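Local coordinates for protein Dr hemagglutinin structural subunit (Escherichia coli, PDB 1UT1) that forms the structural subunit of a fimbrial adhesin of uropathogenic strains, binding the Dr blood group antigen and mediating adherence to the upper urinary tract, at residues 80-83 and 88-91. The protein carries 3 engineered substitutions. Numbering follows the deposited sequence.
With EDO (1,2-ethanediol), chain I.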
ATOM      1  N   PHE A  80       2.245  11.661 -18.267  1.00  8.85           N
ATOM      2  CA  PHE A  80       2.193  12.588 -17.133  1.00  9.64           C
ATOM      3  C   PHE A  80       1.910  11.826 -15.875  1.00 10.36           C
ATOM      4  O   PHE A  80       1.217  10.790 -15.912  1.00 10.73           O
ATOM      5  CB  PHE A  80       1.110  13.687 -17.337  1.00 10.93           C
ATOM      6  CG  PHE A  80      -0.156  13.190 -18.001  1.00 12.13           C
ATOM      7  CD1 PHE A  80      -1.187  12.638 -17.245  1.00 13.09           C
ATOM      8  CD2 PHE A  80      -0.297  13.256 -19.392  1.00 12.68           C
ATOM      9  CE1 PHE A  80      -2.356  12.144 -17.862  1.00 14.57           C
ATOM     10  CE2 PHE A  80      -1.442  12.712 -20.032  1.00 15.02           C
ATOM     11  CZ  PHE A  80      -2.473  12.184 -19.257  1.00 14.88           C
ATOM     12  N   LEU A  81       2.460  12.305 -14.764  1.00  8.03           N
ATOM     13  CA  LEU A  81       2.009  11.843 -13.458  1.00  8.52           C
ATOM     14  C   LEU A  81       0.630  12.478 -13.304  1.00 11.09           C
ATOM     15  O   LEU A  81       0.371  13.546 -13.851  1.00 10.56           O
ATOM     16  CB  LEU A  81       2.906  12.349 -12.329  1.00  8.01           C
ATOM     17  CG  LEU A  81       4.135  11.483 -12.041  1.00 10.62           C
ATOM     18  CD1 LEU A  81       5.115  11.686 -13.150  1.00 10.07           C
ATOM     19  CD2 LEU A  81       4.755  11.906 -10.687  1.00  8.48           C
ATOM     20  N   ILE A  82      -0.242  11.810 -12.564  1.00 10.99           N
ATOM     21  CA  ILE A  82      -1.603  12.294 -12.373  1.00 10.58           C
ATOM     22  C   ILE A  82      -1.892  12.435 -10.880  1.00 13.62           C
ATOM     23  O   ILE A  82      -1.411  11.649 -10.077  1.00 11.16           O
ATOM     24  CB  ILE A  82      -2.637  11.335 -13.051  1.00 12.73           C
ATOM     25  CG1 ILE A  82      -4.020  12.029 -13.176  1.00 12.35           C
ATOM     26  CG2 ILE A  82      -2.735  10.003 -12.303  1.00 13.70           C
ATOM     27  CD1 ILE A  82      -4.068  13.167 -14.240  1.00 12.16           C
ATOM     28  N   SER A  83      -2.641  13.475 -10.506  1.00 11.09           N
ATOM     29  CA  SER A  83      -3.005  13.670  -9.089  1.00 10.18           C
ATOM     30  C   SER A  83      -3.957  12.551  -8.599  1.00 13.53           C
ATOM     31  O   SER A  83      -4.593  11.851  -9.398  1.00 11.96           O
ATOM     32  CB  SER A  83      -3.664  15.044  -8.888  1.00 13.32           C
ATOM     33  OG  SER A  83      -4.822  15.167  -9.698  1.00 15.31           O
ATOM     34  N   ASP A  88      -5.270  16.622 -12.191  1.00 12.15           N
ATOM     35  CA  ASP A  88      -4.124  17.453 -12.493  1.00 11.03           C
ATOM     36  C   ASP A  88      -2.949  16.649 -13.008  1.00 13.54           C
ATOM     37  O   ASP A  88      -2.611  15.584 -12.457  1.00 11.22           O
ATOM     38  CB  ASP A  88      -3.734  18.282 -11.266  1.00 11.30           C
ATOM     39  CG  ASP A  88      -4.884  19.143 -10.771  1.00 19.99           C
ATOM     40  OD1 ASP A  88      -5.354  19.992 -11.553  1.00 17.29           O
ATOM     41  OD2 ASP A  88      -5.400  18.882  -9.658  1.00 21.54           O
ATOM     42  N   LYS A  89      -2.400  17.131 -14.123  1.00 11.26           N
ATOM     43  CA  LYS A  89      -1.297  16.469 -14.800  1.00 10.75           C
ATOM     44  C   LYS A  89       0.065  17.141 -14.556  1.00 12.26           C
ATOM     45  O   LYS A  89       0.192  18.382 -14.556  1.00 11.76           O
ATOM     46  CB  LYS A  89      -1.561  16.439 -16.309  1.00 10.90           C
ATOM     47  CG  LYS A  89      -2.854  15.749 -16.702  1.00 14.05           C
ATOM     48  CD  LYS A  89      -3.102  15.997 -18.203  1.00 19.69           C
ATOM     49  CE  LYS A  89      -4.406  15.347 -18.659  1.00 27.22           C
ATOM     50  NZ  LYS A  89      -4.652  15.655 -20.095  1.00 45.81           N
ATOM     51  N   LEU A  90       1.098  16.307 -14.451  1.00 10.14           N
ATOM     52  CA  LEU A  90       2.480  16.803 -14.419  1.00 10.34           C
ATOM     53  C   LEU A  90       3.183  16.094 -15.569  1.00 12.33           C
ATOM     54  O   LEU A  90       3.433  14.884 -15.495  1.00 10.79           O
ATOM     55  CB  LEU A  90       3.136  16.444 -13.092  1.00 10.04           C
ATOM     56  CG  LEU A  90       4.603  16.825 -12.882  1.00 12.89           C
ATOM     57  CD1 LEU A  90       4.772  18.370 -13.029  1.00 12.36           C
ATOM     58  CD2 LEU A  90       5.024  16.373 -11.443  1.00 13.90           C
ATOM     59  N   TYR A  91       3.364  16.808 -16.687  1.00  9.90           N
ATOM     60  CA  TYR A  91       3.911  16.197 -17.893  1.00  8.85           C
ATOM     61  C   TYR A  91       5.359  15.834 -17.684  1.00 10.72           C
ATOM     62  O   TYR A  91       6.156  16.637 -17.172  1.00  9.60           O
ATOM     63  CB  TYR A  91       3.792  17.151 -19.060  1.00 10.19           C
ATOM     64  CG  TYR A  91       2.348  17.334 -19.467  1.00 12.60           C
ATOM     65  CD1 TYR A  91       1.616  18.423 -19.022  1.00 15.21           C
ATOM     66  CD2 TYR A  91       1.725  16.400 -20.280  1.00 13.69           C
ATOM     67  CE1 TYR A  91       0.281  18.599 -19.403  1.00 16.22           C
ATOM     68  CE2 TYR A  91       0.387  16.546 -20.631  1.00 16.39           C
ATOM     69  CZ  TYR A  91      -0.326  17.641 -20.174  1.00 23.00           C
ATOM     70  OH  TYR A  91      -1.637  17.826 -20.606  1.00 22.48           O
TER
HETATM   71  C1  EDO I1142      -4.254  18.240  -6.691  1.00 27.05           C
HETATM   72  O1  EDO I1142      -5.178  17.493  -7.492  1.00 26.04           O
HETATM   73  C2  EDO I1142      -4.913  19.583  -6.295  1.00 28.86           C
HETATM   74  O2  EDO I1142      -6.288  19.360  -5.918  1.00 29.85           O
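With CG of Phe80 set between its backbone N and carbonyl carbon (chi1 38°) and the Lys89 chain fully extended beyond CG, the lysine methylenes lie over one face of the aromatic ring across an antiparallel beta hairpin of the Dr-family adhesin. Lys89 CD sits 3.8 Å from the Phe80 ring centroid, a CH-pi contact almost exactly on the ring normal; the amine continues past the ring to a salt bridge with Glu75. Tyr91 lies alongside Phe80, its CE2 3.6 Å from Phe80 CD2, with the ring planes inclined at 73°. Ile82 CD1 also touches Lys89 CG on this face, 3.8 Å away. Leu81 and Leu90, a hydrogen-bonded pair, lie on the opposite face, both buried, where they pack on Leu22 and Ile50, and their backbones exchange two hydrogen bonds: Leu81 N to Leu90 O and Leu90 N to Leu81 O, each 2.9 Å. Near the turn a side chain replaces a carbonyl as acceptor. Ser83 N still donates a hydrogen bond to Asp88 O, but Asp88 N donates to Ser83 OG at 2.9 Å. An ethanediol molecule, most likely picked up during crystallisation, bridges the same residues: Ser83 OG bonds weakly to its O1, which donates to Asp88 OD2 at 2.6 Å.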